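Local coordinates for putative exported protein (Bacteroides fragilis, PDB 4RAA) that is of unknown function, being a putative exported protein that folds as a six-bladed beta-propeller of the YWTD superfamily, at residues N50-I55 with A71-I76; K41-I46 with S353-V358; D247-Q250 with I254-Y257. All blocks are in the same frame, centred on the assembly; numbering follows the deposited sequence.

Interaction 1: N50-I55 with A71-I76; sequences NNCLLI and AFVNQI
Within one propeller blade, Cys52 and Leu54 of strand 52-57 meet Val73 and Ile76 of strand 72-79 across the intervening strand, 62-67. The two strands are second neighbours, both antiparallel to 62-67, so side chains on one face of the sheet have to span a whole strand to touch. The CA atoms of Cys52 and Val73 are 8.3 Å apart, and those of Leu54 and Ile76 9.1 Å. At the first pair, the Cys52 SG lies 4.3 Å from Val73 CG2, while Val73 CG1 is turned farther off; the cysteine also touches Val65 of the strand between. At the second, Ile76 CD1 is 4.3 Å from Leu54 CG, meeting the methine side of the leucine rather than its methyls. The outer bond of Ile76 is extended (chi2 -170°), which carries CD1 toward the leucine; Ile76 also touches Leu63 and Val65.

The step from the first pair to the second is two residues on one strand and three on the other. The extra residue is consistent with the classic beta bulge here, in which Val73 and Asn74 both face Val65. Just after it, Asn74 OD1 accepts a weak bond from Gln75 N, 2.9 Å away and bent to 131°.

The next blade covers the inner pair: Leu54 and Ile76 both rest on Ile101, and Leu54 also touches Phe92 and Val94. Val73, by contrast, is exposed. The contact is therefore apolar and loose, with one buried pair at the blade interface and one near the surface. The backbone bonds to strand 62-67 set the spacing of the strands, and the side chains meeting across it add nondirectional dispersion contacts.

Interaction 2: K41-I46 with S353-V358; sequences KNVGLI and SILLFV
Leu355 reaches two residues at once, one with each methyl. Its CD2 lies 4.2 Å from Val43 CG2, and its CD1 lies 4.3 Å from Ile46 CD1, so the fork of the leucine bridges the loop 41-44 and the start of strand 45-49. Leu355 CD1 is anti to CA (chi2 -177°) and reaches toward Ile46, while CD2 branches off toward Val43. Ile46 answers with a fully extended side chain, chi1 -168° and chi2 170°, which puts its terminal methyl in range. Slightly farther out, the Phe357 ring ends near the same methyl, its CZ 5.2 Å from Ile46 CD1, and Ser353 CB stands 4.8 Å from Val43 CG2.

The next layer out is backed by strand 316-321, where Pro320 touches Leu355 and Val318 touches Ile46. Val43 is held by its own backbone: its N bonds to Tyr307 OH and its O to Ser309 OG. The turn before it is fixed by Asp57, whose carboxylate takes the backbone N-H groups of Lys41 and Asn42 on separate oxygens. A classic beta bulge follows, Gly44 and Leu45 both facing Leu56, as the chain enters the strand.

On the other side, strand 354-360 lies between 316-321 and 25-31, and Leu355 is bonded through its backbone to Leu30. The C-terminal strand thus shares a blade with a strand from near the N terminus, the Velcro closure familiar in beta-propellers. Leu355 carries that closing blade onto the innermost strand of the blade that follows it. All three touching residues are buried and the interface is purely hydrocarbon, so its fit rests on shape and exclusion of water, while polar bonds behind it fix the backbones.

Interaction 3: D247-Q250 with I254-Y257; sequences DLIQ and ISYY
Ile254 offers its carbonyl, not its side chain, to helix 245-250. Its oxygen lies 4.2 Å from Leu248 CD1, while its CB points away from the helix and the side chain packs on Leu204 and Thr225. Ser255, next along, makes most of the contact. Leu248 lies over its backbone: the leucine CG is 4.1 Å from Ser255 CA, and CD2 is 3.6 Å from Ser255 O. With CG anti to the backbone N (chi1 179°), Leu248 projects from the helix toward the strand, and Pro228 borders it as well. Ser255 O has a polar partner too, the hydroxyl of Thr183. The serine meets Ile249 with its hydroxyl end, Ser255 OG lying nearer than CB to Ile249 CG1 and CD1. Ser255 and Tyr256 both bond through their backbones to Met271 of the adjacent strand; farther on, Tyr257 sends its hydroxyl to the carbonyls of Thr200 and Asp203.

The contact joins helix 245-250 to an edge strand of a four-stranded antiparallel sheet through three connecting residues. Aliphatic carbons here meet carbonyl and hydroxyl oxygens by van der Waals contact, so this face of the helix meets the strand by packing alone, while the directional bonds of the strand go to other partners.

Interactions 1 and 2 adjoin, their centres about 13 Å apart, because strands 45-49 and 52-57 are neighbours in one sheet. Ile55 makes much of the junction: its CG1 lies 3.8 Å from Ile46 CD1, and its CG2 lies 3.8 Å from Val43 CG1. Together they run from the inside of one blade to the blade where the chain's ends meet. Interaction 3 stands apart, its centre about 36 Å from that of interaction 1, across the chain's centre, and about 25 Å from that of interaction 2. Along the sequence, 41-46 and 353-358 enclose both other contacts; interaction 2 packs the closing blade on its neighbour, while 1 and 3 lie in separate parts of the ring.

Interaction 1: N50-I55 with A71-I76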
ATOM      1  N   ASN A  50      17.447  17.234   8.548  1.00 50.92           N
ATOM      2  CA  ASN A  50      17.920  18.550   8.085  1.00 53.59           C
ATOM      3  C   ASN A  50      18.265  19.301   9.396  1.00 54.69           C
ATOM      4  O   ASN A  50      18.962  18.713  10.233  1.00 53.79           O
ATOM      5  CB  ASN A  50      16.889  19.246   7.164  1.00 54.38           C
ATOM      6  CG  ASN A  50      16.318  18.315   6.093  1.00 53.88           C
ATOM      7  OD1 ASN A  50      15.130  18.388   5.780  1.00 53.17           O
ATOM      8  ND2 ASN A  50      17.147  17.415   5.558  1.00 53.19           N
ATOM      9  N   ASN A  51      17.796  20.536   9.606  1.00 55.85           N
ATOM     10  CA  ASN A  51      17.993  21.231  10.892  1.00 57.12           C
ATOM     11  C   ASN A  51      16.666  21.312  11.649  1.00 55.49           C
ATOM     12  O   ASN A  51      16.244  22.387  12.107  1.00 60.82           O
ATOM     13  CB  ASN A  51      18.693  22.600  10.711  1.00 62.24           C
ATOM     14  CG  ASN A  51      20.213  22.485  10.632  1.00 64.47           C
ATOM     15  OD1 ASN A  51      20.765  21.411  10.373  1.00 64.85           O
ATOM     16  ND2 ASN A  51      20.899  23.599  10.872  1.00 66.68           N
ATOM     17  N   CYS A  52      16.026  20.147  11.784  1.00 49.98           N
ATOM     18  CA  CYS A  52      14.757  20.003  12.494  1.00 46.57           C
ATOM     19  C   CYS A  52      14.751  18.750  13.373  1.00 43.61           C
ATOM     20  O   CYS A  52      15.548  17.825  13.178  1.00 41.96           O
ATOM     21  CB  CYS A  52      13.570  19.964  11.517  1.00 45.85           C
ATOM     22  SG  CYS A  52      13.292  21.485  10.584  1.00 46.55           S
ATOM     23  N   LEU A  53      13.826  18.753  14.330  1.00 41.74           N
ATOM     24  CA  LEU A  53      13.622  17.680  15.283  1.00 39.81           C
ATOM     25  C   LEU A  53      12.237  17.077  15.078  1.00 39.05           C
ATOM     26  O   LEU A  53      11.225  17.745  15.338  1.00 39.56           O
ATOM     27  CB  LEU A  53      13.704  18.228  16.713  1.00 39.70           C
ATOM     28  CG  LEU A  53      14.970  18.964  17.134  1.00 40.89           C
ATOM     29  CD1 LEU A  53      14.783  19.467  18.559  1.00 40.63           C
ATOM     30  CD2 LEU A  53      16.212  18.087  17.008  1.00 40.71           C
ATOM     31  N   LEU A  54      12.187  15.833  14.601  1.00 37.24           N
ATOM     32  CA  LEU A  54      10.920  15.105  14.478  1.00 36.34           C
ATOM     33  C   LEU A  54      10.631  14.515  15.860  1.00 36.19           C
ATOM     34  O   LEU A  54      11.440  13.736  16.358  1.00 36.60           O
ATOM     35  CB  LEU A  54      10.984  14.011  13.400  1.00 35.30           C
ATOM     36  CG  LEU A  54      10.673  14.432  11.958  1.00 36.05           C
ATOM     37  CD1 LEU A  54      11.412  15.688  11.525  1.00 37.22           C
ATOM     38  CD2 LEU A  54      10.954  13.275  11.008  1.00 36.24           C
ATOM     39  N   ILE A  55       9.512  14.908  16.477  1.00 35.79           N
ATOM     40  CA  ILE A  55       9.109  14.440  17.816  1.00 35.04           C
ATOM     41  C   ILE A  55       7.744  13.773  17.745  1.00 35.84           C
ATOM     42  O   ILE A  55       6.805  14.370  17.222  1.00 36.25           O
ATOM     43  CB  ILE A  55       9.054  15.611  18.835  1.00 35.40           C
ATOM     44  CG1 ILE A  55      10.476  16.123  19.107  1.00 35.60           C
ATOM     45  CG2 ILE A  55       8.378  15.192  20.154  1.00 35.27           C
ATOM     46  CD1 ILE A  55      10.565  17.372  19.956  1.00 36.57           C
ATOM     47  N   ALA A  71      11.655  26.065  18.114  1.00 46.85           N
ATOM     48  CA  ALA A  71      10.469  26.656  17.490  1.00 46.47           C
ATOM     49  C   ALA A  71       9.657  25.581  16.805  1.00 44.70           C
ATOM     50  O   ALA A  71      10.226  24.652  16.244  1.00 43.77           O
ATOM     51  CB  ALA A  71      10.867  27.709  16.465  1.00 48.55           C
ATOM     52  N   PHE A  72       8.335  25.720  16.838  1.00 44.03           N
ATOM     53  CA  PHE A  72       7.441  24.785  16.179  1.00 43.06           C
ATOM     54  C   PHE A  72       7.399  25.130  14.688  1.00 45.30           C
ATOM     55  O   PHE A  72       7.178  26.292  14.334  1.00 47.26           O
ATOM     56  CB  PHE A  72       6.040  24.861  16.791  1.00 42.72           C
ATOM     57  CG  PHE A  72       5.031  23.959  16.125  1.00 41.62           C
ATOM     58  CD1 PHE A  72       5.234  22.578  16.081  1.00 39.97           C
ATOM     59  CD2 PHE A  72       3.861  24.480  15.569  1.00 42.32           C
ATOM     60  CE1 PHE A  72       4.309  21.735  15.474  1.00 39.14           C
ATOM     61  CE2 PHE A  72       2.930  23.641  14.967  1.00 41.60           C
ATOM     62  CZ  PHE A  72       3.154  22.266  14.920  1.00 39.98           C
ATOM     63  N   VAL A  73       7.605  24.124  13.834  1.00 45.85           N
ATOM     64  CA  VAL A  73       7.599  24.291  12.374  1.00 47.88           C
ATOM     65  C   VAL A  73       6.235  23.902  11.831  1.00 47.98           C
ATOM     66  O   VAL A  73       5.598  24.709  11.163  1.00 51.15           O
ATOM     67  CB  VAL A  73       8.688  23.438  11.661  1.00 48.24           C
ATOM     68  CG1 VAL A  73       8.630  23.611  10.134  1.00 49.45           C
ATOM     69  CG2 VAL A  73      10.076  23.793  12.188  1.00 48.76           C
ATOM     70  N   ASN A  74       5.812  22.662  12.088  1.00 46.14           N
ATOM     71  CA  ASN A  74       4.537  22.132  11.574  1.00 45.93           C
ATOM     72  C   ASN A  74       4.220  20.739  12.146  1.00 43.08           C
ATOM     73  O   ASN A  74       5.119  20.082  12.679  1.00 41.68           O
ATOM     74  CB  ASN A  74       4.599  22.023  10.027  1.00 48.92           C
ATOM     75  CG  ASN A  74       3.231  21.934   9.376  1.00 52.48           C
ATOM     76  OD1 ASN A  74       2.198  22.169  10.013  1.00 57.53           O
ATOM     77  ND2 ASN A  74       3.214  21.602   8.090  1.00 52.80           N
ATOM     78  N   GLN A  75       2.950  20.317  12.070  1.00 41.87           N
ATOM     79  CA  GLN A  75       2.532  18.951  12.449  1.00 39.51           C
ATOM     80  C   GLN A  75       2.521  18.082  11.191  1.00 38.56           C
ATOM     81  O   GLN A  75       2.130  18.553  10.121  1.00 39.48           O
ATOM     82  CB  GLN A  75       1.139  18.911  13.098  1.00 39.10           C
ATOM     83  CG  GLN A  75       0.783  17.510  13.618  1.00 37.89           C
ATOM     84  CD  GLN A  75      -0.499  17.412  14.413  1.00 38.16           C
ATOM     85  OE1 GLN A  75      -1.142  18.420  14.725  1.00 39.87           O
ATOM     86  NE2 GLN A  75      -0.869  16.182  14.774  1.00 36.56           N
ATOM     87  N   ILE A  76       2.928  16.817  11.339  1.00 36.75           N
ATOM     88  CA  ILE A  76       2.940  15.840  10.239  1.00 35.96           C
ATOM     89  C   ILE A  76       1.615  15.100  10.316  1.00 35.63           C
ATOM     90  O   ILE A  76       1.430  14.262  11.195  1.00 34.81           O
ATOM     91  CB  ILE A  76       4.143  14.858  10.317  1.00 34.82           C
ATOM     92  CG1 ILE A  76       5.460  15.661  10.378  1.00 35.08           C
ATOM     93  CG2 ILE A  76       4.121  13.884   9.129  1.00 34.60           C
ATOM     94  CD1 ILE A  76       6.734  14.861  10.214  1.00 34.50           C
TER

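Interaction 2: K41-I46 with S353-V358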
ATOM      1  N   LYS A  41       2.535  16.181  25.545  1.00 41.03           N
ATOM      2  CA  LYS A  41       2.424  15.475  26.842  1.00 42.38           C
ATOM      3  C   LYS A  41       3.668  14.634  27.120  1.00 41.60           C
ATOM      4  O   LYS A  41       4.197  14.643  28.220  1.00 41.64           O
ATOM      5  CB  LYS A  41       1.176  14.565  26.872  1.00 46.05           C
ATOM      6  CG  LYS A  41       1.112  13.584  28.046  1.00 50.36           C
ATOM      7  CD  LYS A  41      -0.241  12.907  28.176  1.00 55.95           C
ATOM      8  CE  LYS A  41      -0.186  11.820  29.242  1.00 60.07           C
ATOM      9  NZ  LYS A  41      -1.537  11.304  29.590  1.00 61.45           N
ATOM     10  N   ASN A  42       4.102  13.894  26.109  1.00 42.00           N
ATOM     11  CA  ASN A  42       5.208  12.951  26.197  1.00 43.52           C
ATOM     12  C   ASN A  42       6.129  13.125  24.984  1.00 41.18           C
ATOM     13  O   ASN A  42       5.646  13.446  23.905  1.00 44.84           O
ATOM     14  CB  ASN A  42       4.542  11.564  26.239  1.00 47.18           C
ATOM     15  CG  ASN A  42       5.521  10.409  26.257  1.00 49.87           C
ATOM     16  OD1 ASN A  42       5.964   9.943  25.205  1.00 43.34           O
ATOM     17  ND2 ASN A  42       5.791   9.882  27.453  1.00 52.78           N
ATOM     18  N   VAL A  43       7.441  12.975  25.165  1.00 38.35           N
ATOM     19  CA  VAL A  43       8.394  13.000  24.030  1.00 38.13           C
ATOM     20  C   VAL A  43       8.855  11.552  23.936  1.00 38.42           C
ATOM     21  O   VAL A  43       9.894  11.174  24.492  1.00 39.14           O
ATOM     22  CB  VAL A  43       9.558  14.014  24.186  1.00 37.60           C
ATOM     23  CG1 VAL A  43      10.537  13.932  23.014  1.00 36.59           C
ATOM     24  CG2 VAL A  43       9.008  15.429  24.281  1.00 38.89           C
ATOM     25  N   GLY A  44       8.034  10.744  23.261  1.00 38.03           N
ATOM     26  CA  GLY A  44       8.270   9.310  23.106  1.00 37.02           C
ATOM     27  C   GLY A  44       9.481   8.946  22.276  1.00 37.24           C
ATOM     28  O   GLY A  44      10.299   8.140  22.713  1.00 41.44           O
ATOM     29  N   LEU A  45       9.584   9.541  21.086  1.00 36.39           N
ATOM     30  CA  LEU A  45      10.663   9.261  20.133  1.00 36.10           C
ATOM     31  C   LEU A  45      11.115  10.555  19.465  1.00 35.98           C
ATOM     32  O   LEU A  45      10.292  11.440  19.239  1.00 37.64           O
ATOM     33  CB  LEU A  45      10.139   8.262  19.095  1.00 37.55           C
ATOM     34  CG  LEU A  45      10.973   7.814  17.884  1.00 40.44           C
ATOM     35  CD1 LEU A  45      12.298   7.154  18.272  1.00 40.65           C
ATOM     36  CD2 LEU A  45      10.142   6.866  17.020  1.00 41.43           C
ATOM     37  N   ILE A  46      12.408  10.656  19.148  1.00 35.38           N
ATOM     38  CA  ILE A  46      12.981  11.845  18.500  1.00 35.69           C
ATOM     39  C   ILE A  46      14.053  11.485  17.455  1.00 36.05           C
ATOM     40  O   ILE A  46      14.868  10.611  17.702  1.00 34.71           O
ATOM     41  CB  ILE A  46      13.509  12.848  19.556  1.00 37.11           C
ATOM     42  CG1 ILE A  46      13.840  14.207  18.923  1.00 37.88           C
ATOM     43  CG2 ILE A  46      14.712  12.295  20.317  1.00 37.76           C
ATOM     44  CD1 ILE A  46      14.121  15.289  19.944  1.00 38.40           C
ATOM     45  N   SER A 353       7.745  20.363  27.757  1.00 37.87           N
ATOM     46  CA  SER A 353       8.981  19.862  28.354  1.00 37.87           C
ATOM     47  C   SER A 353      10.252  20.612  27.922  1.00 37.79           C
ATOM     48  O   SER A 353      10.382  21.014  26.754  1.00 37.22           O
ATOM     49  CB  SER A 353       9.173  18.368  28.023  1.00 36.89           C
ATOM     50  OG  SER A 353       8.115  17.587  28.540  1.00 37.63           O
ATOM     51  N   ILE A 354      11.144  20.834  28.891  1.00 37.53           N
ATOM     52  CA  ILE A 354      12.491  21.343  28.616  1.00 37.47           C
ATOM     53  C   ILE A 354      13.318  20.073  28.388  1.00 35.77           C
ATOM     54  O   ILE A 354      13.412  19.223  29.287  1.00 35.25           O
ATOM     55  CB  ILE A 354      13.100  22.159  29.783  1.00 38.16           C
ATOM     56  CG1 ILE A 354      12.253  23.417  30.042  1.00 39.09           C
ATOM     57  CG2 ILE A 354      14.569  22.504  29.476  1.00 38.68           C
ATOM     58  CD1 ILE A 354      12.708  24.276  31.207  1.00 40.30           C
ATOM     59  N   LEU A 355      13.909  19.950  27.200  1.00 35.12           N
ATOM     60  CA  LEU A 355      14.736  18.779  26.868  1.00 33.94           C
ATOM     61  C   LEU A 355      16.139  18.912  27.445  1.00 34.39           C
ATOM     62  O   LEU A 355      16.733  19.988  27.409  1.00 35.29           O
ATOM     63  CB  LEU A 355      14.856  18.570  25.354  1.00 33.22           C
ATOM     64  CG  LEU A 355      13.556  18.447  24.569  1.00 32.67           C
ATOM     65  CD1 LEU A 355      13.878  18.180  23.107  1.00 32.30           C
ATOM     66  CD2 LEU A 355      12.651  17.360  25.140  1.00 31.82           C
ATOM     67  N   LEU A 356      16.629  17.800  27.984  1.00 34.01           N
ATOM     68  CA  LEU A 356      17.984  17.653  28.482  1.00 34.64           C
ATOM     69  C   LEU A 356      18.737  16.898  27.396  1.00 34.58           C
ATOM     70  O   LEU A 356      18.350  15.783  27.035  1.00 32.57           O
ATOM     71  CB  LEU A 356      18.019  16.842  29.786  1.00 34.28           C
ATOM     72  CG  LEU A 356      19.353  16.242  30.258  1.00 34.71           C
ATOM     73  CD1 LEU A 356      20.479  17.265  30.328  1.00 36.08           C
ATOM     74  CD2 LEU A 356      19.160  15.564  31.604  1.00 34.91           C
ATOM     75  N   PHE A 357      19.788  17.523  26.877  1.00 36.79           N
ATOM     76  CA  PHE A 357      20.709  16.901  25.936  1.00 37.96           C
ATOM     77  C   PHE A 357      21.944  16.578  26.769  1.00 39.39           C
ATOM     78  O   PHE A 357      22.539  17.493  27.355  1.00 41.16           O
ATOM     79  CB  PHE A 357      21.033  17.833  24.779  1.00 39.47           C
ATOM     80  CG  PHE A 357      19.882  18.032  23.841  1.00 39.64           C
ATOM     81  CD1 PHE A 357      18.923  19.003  24.101  1.00 40.75           C
ATOM     82  CD2 PHE A 357      19.742  17.245  22.699  1.00 38.93           C
ATOM     83  CE1 PHE A 357      17.849  19.188  23.235  1.00 40.94           C
ATOM     84  CE2 PHE A 357      18.672  17.436  21.832  1.00 38.95           C
ATOM     85  CZ  PHE A 357      17.725  18.404  22.100  1.00 39.76           C
ATOM     86  N   VAL A 358      22.305  15.291  26.835  1.00 39.41           N
ATOM     87  CA  VAL A 358      23.439  14.807  27.646  1.00 39.98           C
ATOM     88  C   VAL A 358      24.222  13.696  26.946  1.00 39.50           C
ATOM     89  O   VAL A 358      23.640  12.855  26.273  1.00 39.23           O
ATOM     90  CB  VAL A 358      22.943  14.326  29.043  1.00 40.00           C
ATOM     91  CG1 VAL A 358      21.900  13.216  28.935  1.00 39.01           C
ATOM     92  CG2 VAL A 358      24.097  13.886  29.935  1.00 40.40           C
TER

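Interaction 3: D247-Q250 with I254-Y257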
ATOM      1  N   ASP A 247       4.913 -10.423  38.777  1.00 48.09           N
ATOM      2  CA  ASP A 247       5.873 -11.337  39.418  1.00 49.18           C
ATOM      3  C   ASP A 247       7.322 -11.006  39.076  1.00 47.91           C
ATOM      4  O   ASP A 247       8.205 -11.146  39.925  1.00 48.83           O
ATOM      5  CB  ASP A 247       5.581 -12.808  39.071  1.00 50.58           C
ATOM      6  CG  ASP A 247       4.384 -13.382  39.818  1.00 52.73           C
ATOM      7  OD1 ASP A 247       3.956 -12.836  40.857  1.00 53.71           O
ATOM      8  OD2 ASP A 247       3.889 -14.437  39.377  1.00 54.26           O
ATOM      9  N   LEU A 248       7.551 -10.558  37.844  1.00 46.38           N
ATOM     10  CA  LEU A 248       8.879 -10.165  37.387  1.00 45.50           C
ATOM     11  C   LEU A 248       9.452  -8.997  38.205  1.00 45.87           C
ATOM     12  O   LEU A 248      10.624  -9.011  38.573  1.00 46.45           O
ATOM     13  CB  LEU A 248       8.825  -9.812  35.897  1.00 43.62           C
ATOM     14  CG  LEU A 248      10.093  -9.345  35.187  1.00 42.20           C
ATOM     15  CD1 LEU A 248      11.256 -10.281  35.431  1.00 42.50           C
ATOM     16  CD2 LEU A 248       9.846  -9.199  33.690  1.00 40.76           C
ATOM     17  N   ILE A 249       8.611  -8.008  38.489  1.00 46.48           N
ATOM     18  CA  ILE A 249       8.989  -6.826  39.289  1.00 47.96           C
ATOM     19  C   ILE A 249       9.300  -7.185  40.759  1.00 49.81           C
ATOM     20  O   ILE A 249      10.148  -6.541  41.378  1.00 50.12           O
ATOM     21  CB  ILE A 249       7.936  -5.688  39.089  1.00 49.60           C
ATOM     22  CG1 ILE A 249       8.179  -5.070  37.700  1.00 49.09           C
ATOM     23  CG2 ILE A 249       8.014  -4.602  40.159  1.00 50.18           C
ATOM     24  CD1 ILE A 249       7.113  -4.125  37.207  1.00 50.85           C
ATOM     25  N   GLN A 250       8.647  -8.223  41.286  1.00 51.56           N
ATOM     26  CA  GLN A 250       8.911  -8.712  42.651  1.00 53.91           C
ATOM     27  C   GLN A 250      10.268  -9.409  42.794  1.00 55.29           C
ATOM     28  O   GLN A 250      10.766  -9.517  43.914  1.00 57.77           O
ATOM     29  CB  GLN A 250       7.826  -9.701  43.128  1.00 55.39           C
ATOM     30  CG  GLN A 250       6.389  -9.189  43.093  1.00 55.43           C
ATOM     31  CD  GLN A 250       6.194  -7.866  43.807  1.00 54.87           C
ATOM     32  OE1 GLN A 250       5.563  -6.948  43.281  1.00 53.10           O
ATOM     33  NE2 GLN A 250       6.763  -7.754  44.999  1.00 56.51           N
ATOM     34  N   ILE A 254      16.281  -8.471  36.141  1.00 40.66           N
ATOM     35  CA  ILE A 254      16.126  -7.214  35.401  1.00 38.66           C
ATOM     36  C   ILE A 254      14.704  -7.179  34.829  1.00 38.53           C
ATOM     37  O   ILE A 254      14.365  -7.953  33.931  1.00 38.91           O
ATOM     38  CB  ILE A 254      17.173  -7.028  34.277  1.00 37.07           C
ATOM     39  CG1 ILE A 254      18.564  -6.844  34.897  1.00 37.68           C
ATOM     40  CG2 ILE A 254      16.837  -5.811  33.407  1.00 35.35           C
ATOM     41  CD1 ILE A 254      19.724  -6.961  33.925  1.00 37.30           C
ATOM     42  N   SER A 255      13.910  -6.248  35.351  1.00 38.45           N
ATOM     43  CA  SER A 255      12.501  -6.055  34.977  1.00 37.89           C
ATOM     44  C   SER A 255      12.289  -5.540  33.544  1.00 36.10           C
ATOM     45  O   SER A 255      11.456  -6.059  32.818  1.00 36.19           O
ATOM     46  CB  SER A 255      11.833  -5.104  35.992  1.00 37.90           C
ATOM     47  OG  SER A 255      10.623  -4.590  35.491  1.00 38.57           O
ATOM     48  N   TYR A 256      13.038  -4.498  33.193  1.00 34.96           N
ATOM     49  CA  TYR A 256      12.980  -3.790  31.905  1.00 33.39           C
ATOM     50  C   TYR A 256      14.377  -3.260  31.600  1.00 32.53           C
ATOM     51  O   TYR A 256      15.156  -3.063  32.526  1.00 32.72           O
ATOM     52  CB  TYR A 256      11.999  -2.609  32.043  1.00 33.09           C
ATOM     53  CG  TYR A 256      12.029  -1.489  30.985  1.00 32.77           C
ATOM     54  CD1 TYR A 256      12.959  -0.435  31.048  1.00 32.34           C
ATOM     55  CD2 TYR A 256      11.075  -1.441  29.960  1.00 33.21           C
ATOM     56  CE1 TYR A 256      12.960   0.592  30.099  1.00 31.69           C
ATOM     57  CE2 TYR A 256      11.068  -0.417  29.006  1.00 32.27           C
ATOM     58  CZ  TYR A 256      12.004   0.596  29.084  1.00 31.80           C
ATOM     59  OH  TYR A 256      11.973   1.589  28.138  1.00 31.63           O
ATOM     60  N   TYR A 257      14.703  -3.066  30.321  1.00 31.41           N
ATOM     61  CA  TYR A 257      15.958  -2.392  29.943  1.00 30.80           C
ATOM     62  C   TYR A 257      15.871  -1.829  28.536  1.00 29.93           C
ATOM     63  O   TYR A 257      15.369  -2.518  27.653  1.00 30.02           O
ATOM     64  CB  TYR A 257      17.210  -3.292  30.099  1.00 31.35           C
ATOM     65  CG  TYR A 257      17.565  -4.202  28.930  1.00 31.09           C
ATOM     66  CD1 TYR A 257      16.958  -5.459  28.772  1.00 31.40           C
ATOM     67  CD2 TYR A 257      18.525  -3.804  27.978  1.00 30.58           C
ATOM     68  CE1 TYR A 257      17.293  -6.285  27.693  1.00 31.54           C
ATOM     69  CE2 TYR A 257      18.869  -4.624  26.902  1.00 30.54           C
ATOM     70  CZ  TYR A 257      18.255  -5.861  26.766  1.00 30.73           C
ATOM     71  OH  TYR A 257      18.597  -6.657  25.725  1.00 30.21           O
TER